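Local coordinates for protein laccase (Botrytis aclada, PDB 3SQR) that probably oxidises lignin-derived phenols while reducing dioxygen to water at a cluster of copper ions, as a laccase of the multicopper oxidase family, at residues 164-169 with 525-530; 87-92 with 172-177; 135-140 with 520-525. One frame throughout, in Å; residues are numbered along the deposited sequence.

In the fold
From the N terminus, residues 87-92 come first, on the edge strand of a sheet in the first multicopper oxidase domain. Interaction 2 closes the shortest loop, some 80 residues, within that domain by bringing back 172-177. Between its two ends leave 135-140 and 164-169, each bound for the far end of the chain: interaction 3 takes 135-140 to 520-525, and interaction 1 takes 164-169 to 525-530. All three contacts therefore cross and none nests. Interactions 1 and 3 join the first domain to the last along strand 520-526 and share His-525, whereas interaction 2 meets interaction 1 through Ser-169 and Gln-174.

Interaction 1: residues 164-169 with 525-530; sequences TTWYHS and HCHIAW. With CU (copper (II) ion), chain F; CU (copper (II) ion), chain E; CU (copper (II) ion), chain D.
His-527 meets His-168 at the edge of its imidazole, the NE2 of His-168 lying close to the plane of the His-527 ring, while CE1 of His-525 sits over one face, towards the rim. Trp-166 comes in obliquely: its CZ2 is 3.5 Å from CE1 of His-527, with the six-membered ring tilted 32° to the imidazole. One face of the indole also carries CD2 of His-168, so the tryptophan packs against both histidines. Their NE2 atoms stand 3.4 Å apart with no hydrogen bond between them, because both bind the same copper, His-168 NE2 at 2.0 Å and His-527 NE2 at 2.1 Å; His-126 supplies the third histidine ligand. This is probably one of the type 3 coppers of the trinuclear cluster, built where two cupredoxin-like domains face each other. His-525 and His-527 flank Cys-526 in the His-Cys-His motif of multicopper oxidases, in this family the likely electron path from the type 1 copper, probably the ion that Cys-526 SG binds at 2.2 Å. His-525 NE2 holds what is probably the other type 3 copper, to which a water is also bound. With CG of His-168 between backbone N and carbonyl carbon (chi1 57°) and the ring turned at chi2 86°, ND1 reaches the carbonyl O of Ser-169 at 2.8 Å, a nearly straight bond in the imidazole plane that fixes the ring's rotation.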
# COMPACT_ATOMS: atom_id res chain seq x y z
N THR A 164 -0.91 -1.22 11.18
CA THR A 164 0.08 -1.67 10.23
C THR A 164 -0.01 -0.95 8.91
O THR A 164 -1.03 -0.96 8.22
CB THR A 164 -0.16 -3.17 9.93
OG1 THR A 164 -0.11 -3.90 11.16
CG2 THR A 164 0.87 -3.71 8.96
N THR A 165 1.12 -0.42 8.53
CA THR A 165 1.24 0.07 7.18
C THR A 165 2.68 -0.03 6.74
O THR A 165 3.48 -0.79 7.31
CB THR A 165 0.58 1.46 6.96
OG1 THR A 165 0.42 1.64 5.56
CG2 THR A 165 1.39 2.61 7.62
N TRP A 166 2.99 0.70 5.67
CA TRP A 166 4.27 0.59 5.04
C TRP A 166 4.56 1.94 4.43
O TRP A 166 3.65 2.73 4.24
CB TRP A 166 4.29 -0.52 4.01
CG TRP A 166 3.30 -0.47 2.86
CD1 TRP A 166 1.92 -0.32 2.94
CD2 TRP A 166 3.58 -0.69 1.48
NE1 TRP A 166 1.37 -0.46 1.68
CE2 TRP A 166 2.37 -0.65 0.77
CE3 TRP A 166 4.76 -0.90 0.77
CZ2 TRP A 166 2.31 -0.75 -0.63
CZ3 TRP A 166 4.73 -1.05 -0.61
CH2 TRP A 166 3.51 -0.96 -1.32
N TYR A 167 5.82 2.18 4.15
CA TYR A 167 6.21 3.41 3.41
C TYR A 167 6.88 2.93 2.17
O TYR A 167 7.55 1.87 2.16
CB TYR A 167 7.10 4.32 4.24
CG TYR A 167 8.41 3.73 4.66
CD1 TYR A 167 8.52 2.88 5.71
CD2 TYR A 167 9.59 4.08 3.99
CE1 TYR A 167 9.78 2.36 6.10
CE2 TYR A 167 10.81 3.58 4.37
CZ TYR A 167 10.90 2.69 5.42
OH TYR A 167 12.11 2.19 5.75
N HIS A 168 6.80 3.72 1.09
CA HIS A 168 7.40 3.25 -0.13
C HIS A 168 7.60 4.39 -1.07
O HIS A 168 6.93 5.38 -0.98
CB HIS A 168 6.57 2.18 -0.81
CG HIS A 168 5.16 2.57 -1.15
ND1 HIS A 168 4.81 3.23 -2.32
CD2 HIS A 168 3.99 2.30 -0.52
CE1 HIS A 168 3.49 3.39 -2.35
NE2 HIS A 168 2.97 2.80 -1.28
N SER A 169 8.51 4.21 -1.98
CA SER A 169 8.60 5.25 -3.03
C SER A 169 7.31 5.31 -3.81
O SER A 169 6.70 4.28 -4.10
CB SER A 169 9.74 4.97 -3.99
OG SER A 169 9.66 5.90 -5.07
N HIS A 525 -5.46 5.81 -7.16
CA HIS A 525 -4.88 5.06 -8.22
C HIS A 525 -4.93 3.59 -7.96
O HIS A 525 -5.08 3.17 -6.81
CB HIS A 525 -3.43 5.47 -8.43
CG HIS A 525 -2.55 5.15 -7.27
ND1 HIS A 525 -1.69 4.07 -7.27
CD2 HIS A 525 -2.41 5.75 -6.07
CE1 HIS A 525 -1.02 4.06 -6.13
NE2 HIS A 525 -1.47 5.05 -5.37
N CYS A 526 -4.86 2.83 -9.05
CA CYS A 526 -4.59 1.40 -8.94
C CYS A 526 -3.16 1.22 -8.42
O CYS A 526 -2.22 1.90 -8.88
CB CYS A 526 -4.72 0.73 -10.31
SG CYS A 526 -4.40 -0.98 -10.15
N HIS A 527 -3.00 0.33 -7.46
CA HIS A 527 -1.72 0.09 -6.81
C HIS A 527 -0.93 -1.01 -7.52
O HIS A 527 0.21 -1.35 -7.08
CB HIS A 527 -1.91 -0.31 -5.31
CG HIS A 527 -0.88 0.28 -4.39
ND1 HIS A 527 0.45 -0.00 -4.53
CD2 HIS A 527 -0.98 1.11 -3.31
CE1 HIS A 527 1.13 0.63 -3.59
NE2 HIS A 527 0.30 1.33 -2.84
N ILE A 528 -1.46 -1.56 -8.61
CA ILE A 528 -0.65 -2.43 -9.47
C ILE A 528 0.33 -1.46 -10.15
O ILE A 528 -0.10 -0.52 -10.83
CB ILE A 528 -1.50 -3.19 -10.48
CG1 ILE A 528 -2.40 -4.22 -9.80
CG2 ILE A 528 -0.55 -3.86 -11.55
CD1 ILE A 528 -3.51 -4.84 -10.73
N ALA A 529 1.62 -1.62 -9.88
CA ALA A 529 2.56 -0.61 -10.24
C ALA A 529 2.54 -0.34 -11.73
O ALA A 529 2.63 0.81 -12.13
CB ALA A 529 4.02 -0.99 -9.75
N TRP A 530 2.43 -1.40 -12.54
CA TRP A 530 2.30 -1.19 -13.98
C TRP A 530 1.13 -0.30 -14.32
O TRP A 530 1.30 0.57 -15.18
CB TRP A 530 2.19 -2.48 -14.74
CG TRP A 530 3.19 -3.53 -14.37
CD1 TRP A 530 2.93 -4.75 -13.89
CD2 TRP A 530 4.61 -3.46 -14.53
NE1 TRP A 530 4.09 -5.46 -13.74
CE2 TRP A 530 5.13 -4.69 -14.16
CE3 TRP A 530 5.48 -2.49 -15.08
CZ2 TRP A 530 6.49 -4.97 -14.23
CZ3 TRP A 530 6.80 -2.77 -15.14
CH2 TRP A 530 7.29 -4.00 -14.71
CU CU F . 1.00 2.46 -1.22
CU CU E . -0.59 5.91 -3.81
CU CU D . -5.03 -1.94 -12.07
O HOH W 1 0.52 4.32 -3.03

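Interaction 2: residues 87-92 with 172-177. With NAG (2-acetamido-2-deoxy-beta-D-glucopyranose), chain G.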
# COMPACT_ATOMS: atom_id res chain seq x y z
N SER A 87 20.31 -6.07 -8.61
CA SER A 87 20.25 -4.72 -8.17
C SER A 87 18.96 -4.54 -7.35
O SER A 87 17.97 -5.26 -7.51
CB SER A 87 20.22 -3.75 -9.33
OG SER A 87 18.99 -3.87 -10.08
N ALA A 88 19.00 -3.53 -6.52
CA ALA A 88 17.79 -3.04 -5.86
C ALA A 88 17.89 -1.58 -5.57
O ALA A 88 18.96 -0.99 -5.54
CB ALA A 88 17.49 -3.85 -4.57
N MET A 89 16.74 -0.97 -5.36
CA MET A 89 16.63 0.35 -4.84
C MET A 89 16.01 0.24 -3.47
O MET A 89 14.88 -0.25 -3.32
CB MET A 89 15.76 1.22 -5.73
CG MET A 89 16.27 1.23 -7.11
SD MET A 89 15.49 2.48 -8.14
CE MET A 89 16.24 2.09 -9.76
N THR A 90 16.79 0.68 -2.48
CA THR A 90 16.49 0.38 -1.11
C THR A 90 16.52 1.62 -0.24
O THR A 90 17.19 2.59 -0.51
CB THR A 90 17.49 -0.63 -0.53
OG1 THR A 90 18.79 -0.06 -0.36
CG2 THR A 90 17.59 -1.87 -1.39
N PHE A 91 15.88 1.50 0.92
CA PHE A 91 16.17 2.34 2.04
C PHE A 91 17.26 1.63 2.83
O PHE A 91 17.06 0.53 3.42
CB PHE A 91 14.95 2.48 2.92
CG PHE A 91 13.79 3.14 2.24
CD1 PHE A 91 13.84 4.49 2.03
CD2 PHE A 91 12.70 2.40 1.81
CE1 PHE A 91 12.78 5.16 1.44
CE2 PHE A 91 11.61 3.06 1.21
CZ PHE A 91 11.67 4.42 1.03
N ASN A 92 18.42 2.23 2.86
CA ASN A 92 19.46 1.79 3.80
C ASN A 92 19.94 0.39 3.57
O ASN A 92 20.33 -0.32 4.49
CB ASN A 92 18.95 1.99 5.25
CG ASN A 92 19.10 3.38 5.64
OD1 ASN A 92 18.36 4.25 5.16
ND2 ASN A 92 20.09 3.67 6.47
N SER A 172 7.43 6.55 -9.73
CA SER A 172 7.49 5.55 -10.78
C SER A 172 7.54 4.14 -10.16
O SER A 172 6.82 3.89 -9.17
CB SER A 172 8.64 5.88 -11.81
OG SER A 172 8.71 4.87 -12.82
N LEU A 173 8.29 3.20 -10.72
CA LEU A 173 8.19 1.79 -10.29
C LEU A 173 9.13 1.41 -9.18
O LEU A 173 9.32 0.24 -8.91
CB LEU A 173 8.49 0.86 -11.49
CG LEU A 173 7.58 0.99 -12.69
CD1 LEU A 173 8.24 0.25 -13.91
CD2 LEU A 173 6.24 0.36 -12.38
N GLN A 174 9.71 2.40 -8.51
CA GLN A 174 10.84 2.12 -7.60
C GLN A 174 10.51 1.14 -6.52
O GLN A 174 11.36 0.40 -6.13
CB GLN A 174 11.36 3.36 -6.93
CG GLN A 174 12.09 4.28 -7.91
CD GLN A 174 12.57 5.59 -7.28
OE1 GLN A 174 12.01 6.08 -6.32
NE2 GLN A 174 13.62 6.21 -7.89
N TYR A 175 9.29 1.15 -6.00
CA TYR A 175 9.06 0.19 -4.90
C TYR A 175 9.11 -1.24 -5.39
O TYR A 175 9.29 -2.19 -4.57
CB TYR A 175 7.80 0.50 -4.05
CG TYR A 175 6.48 -0.04 -4.58
CD1 TYR A 175 6.14 -1.33 -4.37
CD2 TYR A 175 5.63 0.73 -5.32
CE1 TYR A 175 4.99 -1.86 -4.82
CE2 TYR A 175 4.41 0.18 -5.81
CZ TYR A 175 4.11 -1.10 -5.54
OH TYR A 175 2.95 -1.73 -5.97
N GLY A 176 8.99 -1.44 -6.70
CA GLY A 176 9.19 -2.75 -7.30
C GLY A 176 10.59 -3.31 -7.20
O GLY A 176 10.80 -4.53 -7.31
N ASP A 177 11.53 -2.40 -7.01
CA ASP A 177 12.93 -2.77 -6.90
C ASP A 177 13.37 -2.80 -5.44
O ASP A 177 14.55 -2.86 -5.14
CB ASP A 177 13.79 -1.83 -7.71
CG ASP A 177 13.89 -2.23 -9.20
OD1 ASP A 177 13.35 -3.30 -9.60
OD2 ASP A 177 14.63 -1.48 -9.93
C1 NAG G . 20.44 5.02 6.84
C2 NAG G . 20.71 5.33 8.29
C3 NAG G . 21.18 6.76 8.46
C4 NAG G . 22.39 6.97 7.60
C5 NAG G . 22.07 6.63 6.18
C6 NAG G . 23.28 6.81 5.24
C7 NAG G . 19.12 4.03 9.63
C8 NAG G . 17.75 4.06 10.23
N2 NAG G . 19.45 5.17 8.99
O3 NAG G . 21.54 6.92 9.78
O4 NAG G . 22.75 8.30 7.69
O5 NAG G . 21.64 5.27 6.07
O6 NAG G . 24.32 5.91 5.69
O7 NAG G . 19.84 3.03 9.72
O HOH W 2 17.12 -2.24 -9.00
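Met-89 and Asp-177 set their side chains against each other with similar first torsions: in both, CG lies opposite the carbonyl carbon and beside the backbone N, at chi1 -55° and -84°. Beyond CG the methionine runs on fully extended, which carries its sulfur to Gln-174 and its methyl to the aspartate. The contact belongs to the first cupredoxin-like domain of the laccase, where edge strand 86-91 is met by the loop that links strands 163-169 and 180-186 and includes a short 3-10 turn. One backbone hydrogen bond crosses it, from Met-89 N to the carbonyl O of Asp-177 at 2.9 Å. The same carbonyl O is 3.2 Å from CB of Ala-88, so the loop end presses closely on the strand.

Met-89 crosses Gln-174 at about a right angle, with SD 3.9 Å from CG of the glutamine. The amide beyond is buried and held at both its oxygen and its nitrogen: OE1 is hydrogen-bonded to the hydroxyls of Ser-169 and Thr-121, and NE2 to Asn-119 OD1 and Gly-120 O. Phe-211 of helix 210-217 touches both Met-89 and Asp-177.

The carboxylate of Asp-177 has several partners: OD1 makes a salt bridge with Arg-86 NH2 and accepts from Val-210 N, and OD2 is hydrogen-bonded to Ser-209 OG. At the far end of the strand segment, Asn-92 carries an N-linked glycan. Back beside the aspartate, a water 2.7 Å from Ser-87 OG donates a weak hydrogen bond to Asp-177 OD2, its oxygen 2.8 Å from OD2.

Interaction 3: residues 135-140 with 520-525. With CU (copper (II) ion), chain E.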
# COMPACT_ATOMS: atom_id res chain seq x y z
N GLU A 135 1.93 18.27 2.18
CA GLU A 135 3.16 18.40 1.46
C GLU A 135 4.20 17.31 1.79
O GLU A 135 5.24 17.22 1.20
CB GLU A 135 3.76 19.79 1.70
CG GLU A 135 4.28 20.01 3.04
CD GLU A 135 3.25 20.34 4.16
OE1 GLU A 135 1.99 20.36 3.94
OE2 GLU A 135 3.75 20.64 5.27
N TYR A 136 3.82 16.40 2.69
CA TYR A 136 4.68 15.32 3.06
C TYR A 136 4.03 13.97 2.72
O TYR A 136 4.55 12.92 3.13
CB TYR A 136 5.04 15.43 4.54
CG TYR A 136 5.86 16.69 4.81
CD1 TYR A 136 7.04 16.92 4.09
CD2 TYR A 136 5.41 17.65 5.69
CE1 TYR A 136 7.78 18.05 4.29
CE2 TYR A 136 6.16 18.79 5.93
CZ TYR A 136 7.32 18.99 5.20
OH TYR A 136 8.09 20.15 5.38
N ASP A 137 2.99 13.99 1.90
CA ASP A 137 2.38 12.77 1.41
C ASP A 137 3.26 11.93 0.48
O ASP A 137 3.06 10.73 0.32
CB ASP A 137 1.03 13.06 0.78
CG ASP A 137 0.21 11.85 0.55
OD1 ASP A 137 0.10 10.99 1.50
OD2 ASP A 137 -0.39 11.74 -0.54
N GLY A 138 4.23 12.59 -0.14
CA GLY A 138 5.24 11.92 -0.95
C GLY A 138 4.82 11.47 -2.31
O GLY A 138 5.47 10.60 -2.88
N VAL A 139 3.87 12.17 -2.97
CA VAL A 139 3.48 11.81 -4.29
C VAL A 139 4.16 12.81 -5.24
O VAL A 139 3.71 13.95 -5.24
CB VAL A 139 2.02 11.88 -4.55
CG1 VAL A 139 1.66 11.44 -5.96
CG2 VAL A 139 1.29 10.89 -3.49
N PRO A 140 5.10 12.35 -6.02
CA PRO A 140 5.78 13.29 -6.92
C PRO A 140 4.83 13.69 -8.02
O PRO A 140 4.10 12.84 -8.56
CB PRO A 140 6.96 12.46 -7.44
CG PRO A 140 6.46 11.06 -7.44
CD PRO A 140 5.46 10.96 -6.32
N GLY A 520 -6.49 19.36 0.41
CA GLY A 520 -5.25 18.90 -0.23
C GLY A 520 -5.49 18.34 -1.62
O GLY A 520 -6.55 18.47 -2.21
N SER A 521 -4.46 17.74 -2.13
CA SER A 521 -4.49 17.16 -3.42
C SER A 521 -4.14 15.71 -3.22
O SER A 521 -2.99 15.38 -2.95
CB SER A 521 -3.47 17.84 -4.29
OG SER A 521 -2.20 17.84 -3.66
N TRP A 522 -5.15 14.88 -3.41
CA TRP A 522 -5.10 13.47 -3.03
C TRP A 522 -5.19 12.53 -4.21
O TRP A 522 -6.19 12.46 -4.89
CB TRP A 522 -6.21 13.21 -2.02
CG TRP A 522 -6.13 14.12 -0.88
CD1 TRP A 522 -7.08 15.03 -0.46
CD2 TRP A 522 -5.04 14.28 0.01
NE1 TRP A 522 -6.66 15.70 0.59
CE2 TRP A 522 -5.43 15.26 0.96
CE3 TRP A 522 -3.83 13.62 0.18
CZ2 TRP A 522 -4.63 15.63 2.01
CZ3 TRP A 522 -3.01 14.01 1.25
CH2 TRP A 522 -3.41 15.02 2.14
N LEU A 523 -4.13 11.81 -4.42
CA LEU A 523 -4.05 10.84 -5.49
C LEU A 523 -4.96 9.63 -5.21
O LEU A 523 -5.11 9.20 -4.05
CB LEU A 523 -2.61 10.36 -5.66
CG LEU A 523 -2.34 9.45 -6.86
CD1 LEU A 523 -2.55 10.29 -8.19
CD2 LEU A 523 -0.95 8.88 -6.80
N LEU A 524 -5.61 9.12 -6.24
CA LEU A 524 -6.31 7.85 -6.14
C LEU A 524 -5.86 7.06 -7.36
O LEU A 524 -5.81 7.58 -8.45
CB LEU A 524 -7.82 8.04 -6.18
CG LEU A 524 -8.62 6.72 -6.30
CD1 LEU A 524 -9.91 6.82 -5.50
CD2 LEU A 524 -8.84 6.36 -7.80
N HIS A 525 -5.46 5.81 -7.16
CA HIS A 525 -4.88 5.06 -8.22
C HIS A 525 -4.93 3.59 -7.96
O HIS A 525 -5.08 3.17 -6.81
CB HIS A 525 -3.43 5.47 -8.43
CG HIS A 525 -2.55 5.15 -7.27
ND1 HIS A 525 -1.69 4.07 -7.27
CD2 HIS A 525 -2.41 5.75 -6.07
CE1 HIS A 525 -1.02 4.06 -6.13
NE2 HIS A 525 -1.47 5.05 -5.37
CU CU E . -0.59 5.91 -3.81
O HOH W 3 -1.74 12.72 -2.75
O HOH W 1 0.52 4.32 -3.03
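Asp-137 brings its carboxylate to the rim of the Trp-522 indole, OD2 lying 3.9 Å from CZ3 near the plane of the ring. The two flat groups are turned 78° against each other, so the carboxylate stands almost upright at the indole edge. The second touch is apolar: CG1 of Val-139 meets CD2 of Leu-523 at 3.8 Å, branch against branch, and with its chi1 of -178° the valine points that methyl across to the strand.

A water sits between the two pairs. It donates to Asp-137 OD2 at 2.8 Å and to the carbonyl O of Ser-521 at 2.9 Å, and accepts from Leu-523 N at 3.1 Å, linking the loop to the strand where no direct hydrogen bond does. OD2 is thus gripped twice, for His-468 ND1 is hydrogen-bonded to it as well, which would be expected to orient that imidazole and polarise it. Trp-522 NE1 is hydrogen-bonded to Asn-518 O, and Gly-520 lies against one ring face.

Further out, the carbonyl O of Asp-137 is hydrogen-bonded to ND1 of His-124, probably a ligand of the type 2 copper, while His-468 uses its NE2 on the same copper as His-525, probably a type 3 ion. The loop therefore forms part of the second shell of the trinuclear copper site that multicopper oxidases build between their first and last cupredoxin-like domains.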